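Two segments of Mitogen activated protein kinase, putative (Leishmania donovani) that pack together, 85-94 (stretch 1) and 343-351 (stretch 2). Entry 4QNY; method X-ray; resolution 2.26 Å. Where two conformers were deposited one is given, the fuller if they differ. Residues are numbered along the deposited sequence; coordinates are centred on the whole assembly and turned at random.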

# COMPACT_ATOMS: atom_id res chain seq x y z
N GLY A 85 -6.40 9.09 -7.78
CA GLY A 85 -7.69 9.77 -7.74
C GLY A 85 -8.86 8.90 -8.15
O GLY A 85 -8.69 7.87 -8.79
N LEU A 86 -10.06 9.34 -7.77
CA LEU A 86 -11.28 8.62 -8.11
C LEU A 86 -12.06 9.39 -9.17
O LEU A 86 -12.39 10.56 -8.98
CB LEU A 86 -12.14 8.42 -6.86
CG LEU A 86 -13.37 7.52 -7.00
CD1 LEU A 86 -12.95 6.08 -7.26
CD2 LEU A 86 -14.25 7.61 -5.76
N ARG A 87 -12.37 8.72 -10.28
CA ARG A 87 -13.09 9.37 -11.37
C ARG A 87 -14.57 9.00 -11.39
O ARG A 87 -15.41 9.83 -11.73
CB ARG A 87 -12.45 9.03 -12.72
CG ARG A 87 -11.64 10.18 -13.32
CD ARG A 87 -11.75 10.20 -14.84
NE ARG A 87 -11.18 11.41 -15.41
CZ ARG A 87 -11.31 11.77 -16.69
NH1 ARG A 87 -11.99 11.00 -17.53
NH2 ARG A 87 -10.75 12.89 -17.13
N ASN A 88 -14.88 7.75 -11.04
CA ASN A 88 -16.27 7.28 -11.09
C ASN A 88 -16.51 6.00 -10.30
O ASN A 88 -15.58 5.26 -9.99
CB ASN A 88 -16.69 7.07 -12.55
CG ASN A 88 -18.17 7.33 -12.77
OD1 ASN A 88 -18.98 7.19 -11.85
ND2 ASN A 88 -18.53 7.71 -13.99
N ILE A 89 -17.78 5.75 -9.97
CA ILE A 89 -18.20 4.51 -9.33
C ILE A 89 -19.39 3.92 -10.08
O ILE A 89 -20.51 4.41 -9.98
CB ILE A 89 -18.59 4.73 -7.85
CG1 ILE A 89 -17.45 5.38 -7.07
CG2 ILE A 89 -18.99 3.41 -7.21
CD1 ILE A 89 -16.24 4.49 -6.90
N LEU A 90 -19.14 2.85 -10.84
CA LEU A 90 -20.18 2.22 -11.65
C LEU A 90 -20.87 1.09 -10.90
O LEU A 90 -20.25 0.07 -10.59
CB LEU A 90 -19.59 1.70 -12.96
CG LEU A 90 -18.81 2.72 -13.80
CD1 LEU A 90 -18.33 2.08 -15.09
CD2 LEU A 90 -19.67 3.95 -14.09
N THR A 91 -22.16 1.26 -10.63
CA THR A 91 -22.94 0.27 -9.92
C THR A 91 -24.21 -0.10 -10.69
O THR A 91 -24.79 0.74 -11.37
CB THR A 91 -23.34 0.78 -8.52
OG1 THR A 91 -23.94 2.07 -8.66
CG2 THR A 91 -22.11 0.89 -7.63
N PRO A 92 -24.64 -1.37 -10.59
CA PRO A 92 -25.88 -1.82 -11.24
C PRO A 92 -27.11 -1.15 -10.65
O PRO A 92 -27.24 -1.05 -9.43
CB PRO A 92 -25.90 -3.33 -10.96
CG PRO A 92 -24.48 -3.68 -10.65
CD PRO A 92 -23.93 -2.48 -9.95
N GLU A 93 -28.02 -0.70 -11.51
CA GLU A 93 -29.23 -0.01 -11.06
C GLU A 93 -30.17 -0.96 -10.33
O GLU A 93 -30.90 -0.55 -9.42
CB GLU A 93 -29.95 0.62 -12.25
N ASP A 94 -30.16 -2.23 -10.72
CA ASP A 94 -31.02 -3.23 -10.10
C ASP A 94 -30.29 -3.94 -8.97
O ASP A 94 -29.26 -4.58 -9.19
CB ASP A 94 -31.50 -4.25 -11.15
CG ASP A 94 -32.73 -5.02 -10.71
OD1 ASP A 94 -32.99 -5.09 -9.49
OD2 ASP A 94 -33.44 -5.55 -11.59
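Stretch 2, residues 343-351: AIYEESVKF

Stretch 2 lies on stretch 1 as a helix laid over a strand. Residues 343-349 continue a helix that begins earlier in the chain, and they run against strand 86-90 at 137° between N-to-C directions, broadly antiparallel but well skewed, with a closest axial approach of 7.5 Å. The register follows from that direction: Thr91 pairs with Tyr345, Ile89 with Ser348 and Asn88 with Phe351. The backbones come nearest at the middle pair, where Ile89 CA and Ser348 CA are 4.8 Å apart; a small serine sits at this tight point.

Apolar packing draws on Leu86 and Ile89 of the strand and Thr91 just beyond it, which point toward stretch 2. Arg87 and Asn88 in succession point away, so the strand's alternation is interrupted, and Leu90 points away without contact. Ile89 bridges two apolar side chains: its CG1 lies 3.7 Å from Phe351 CE2, and its CG2 lies 4.5 Å from Ile344 CG2. Thr91 CG2 extends the patch, 3.8 Å from Ile344 CG2.

The aromatic contribution is dominated by Phe351, which has the largest area covered in this contact. Phe351, chi1 in m, turns one ring face to the strand backbone: Asn88 CA stands 4.0 Å from the ring centroid, only 10° off the normal, a CH-pi contact. Leu86 CD2 meets the ring edge, 3.7 Å from Phe351 CZ. At the other end Tyr345, chi1 in t, brings its ring beside the loop after the strand, with Tyr345 CE1 3.8 Å from Pro92 O.

Polar contacts are sparse. Ser348 OG is 3.2 Å from Ile89 O and, as modelled, 3.3 Å from the less surely placed Thr91 OG1; both hydrogen bonds are weak, and the geometry does not settle which acceptor takes the Ser348 proton. The readable pattern is apolar and aromatic packing around a close backbone approach, with a serine hydroxyl there.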

# COMPACT_ATOMS: atom_id res chain seq x y z
N ALA A 343 -24.93 1.60 0.44
CA ALA A 343 -23.97 2.65 0.74
C ALA A 343 -23.03 2.89 -0.44
O ALA A 343 -22.59 4.01 -0.68
CB ALA A 343 -23.18 2.30 1.99
N ILE A 344 -22.73 1.82 -1.18
CA ILE A 344 -21.85 1.92 -2.34
C ILE A 344 -22.53 2.69 -3.47
O ILE A 344 -21.90 3.50 -4.14
CB ILE A 344 -21.42 0.52 -2.84
CG1 ILE A 344 -20.58 -0.18 -1.78
CG2 ILE A 344 -20.63 0.63 -4.13
CD1 ILE A 344 -20.16 -1.59 -2.16
N TYR A 345 -23.83 2.45 -3.67
CA TYR A 345 -24.57 3.17 -4.70
C TYR A 345 -24.70 4.65 -4.32
O TYR A 345 -24.73 5.51 -5.20
CB TYR A 345 -25.96 2.56 -4.92
CG TYR A 345 -26.59 3.01 -6.22
CD1 TYR A 345 -26.52 2.22 -7.36
CD2 TYR A 345 -27.25 4.23 -6.32
CE1 TYR A 345 -27.09 2.62 -8.55
CE2 TYR A 345 -27.82 4.65 -7.52
CZ TYR A 345 -27.74 3.83 -8.63
OH TYR A 345 -28.30 4.23 -9.82
N GLU A 346 -24.77 4.92 -3.03
CA GLU A 346 -24.82 6.30 -2.55
C GLU A 346 -23.54 7.04 -2.94
O GLU A 346 -23.56 8.23 -3.24
CB GLU A 346 -25.02 6.34 -1.03
N GLU A 347 -22.42 6.32 -2.93
CA GLU A 347 -21.14 6.87 -3.36
C GLU A 347 -21.11 7.03 -4.88
O GLU A 347 -20.35 7.85 -5.41
CB GLU A 347 -19.99 5.97 -2.90
CG GLU A 347 -19.88 5.82 -1.39
CD GLU A 347 -19.42 7.09 -0.71
OE1 GLU A 347 -18.69 7.88 -1.35
OE2 GLU A 347 -19.78 7.31 0.46
N SER A 348 -21.94 6.26 -5.57
CA SER A 348 -22.04 6.34 -7.02
C SER A 348 -22.86 7.56 -7.45
O SER A 348 -22.57 8.18 -8.48
CB SER A 348 -22.68 5.06 -7.58
OG SER A 348 -23.32 5.31 -8.82
N VAL A 349 -23.87 7.89 -6.66
CA VAL A 349 -24.74 9.03 -6.93
C VAL A 349 -23.95 10.34 -6.97
O VAL A 349 -24.27 11.25 -7.74
CB VAL A 349 -25.87 9.12 -5.88
CG1 VAL A 349 -26.65 10.42 -6.01
CG2 VAL A 349 -26.80 7.93 -5.99
N LYS A 350 -22.90 10.40 -6.17
CA LYS A 350 -22.07 11.61 -6.06
C LYS A 350 -21.36 11.99 -7.36
O LYS A 350 -20.65 12.99 -7.41
CB LYS A 350 -21.04 11.43 -4.94
CG LYS A 350 -21.64 11.10 -3.58
CD LYS A 350 -20.56 10.73 -2.58
CE LYS A 350 -21.14 10.42 -1.21
NZ LYS A 350 -21.75 11.61 -0.57
N PHE A 351 -21.54 11.18 -8.40
CA PHE A 351 -20.93 11.45 -9.70
C PHE A 351 -21.98 11.75 -10.76
O PHE A 351 -23.16 11.46 -10.58
CB PHE A 351 -20.06 10.27 -10.14
CG PHE A 351 -18.84 10.06 -9.28
CD1 PHE A 351 -17.65 10.70 -9.58
CD2 PHE A 351 -18.89 9.24 -8.17
CE1 PHE A 351 -16.53 10.51 -8.80
CE2 PHE A 351 -17.77 9.05 -7.38
CZ PHE A 351 -16.59 9.68 -7.69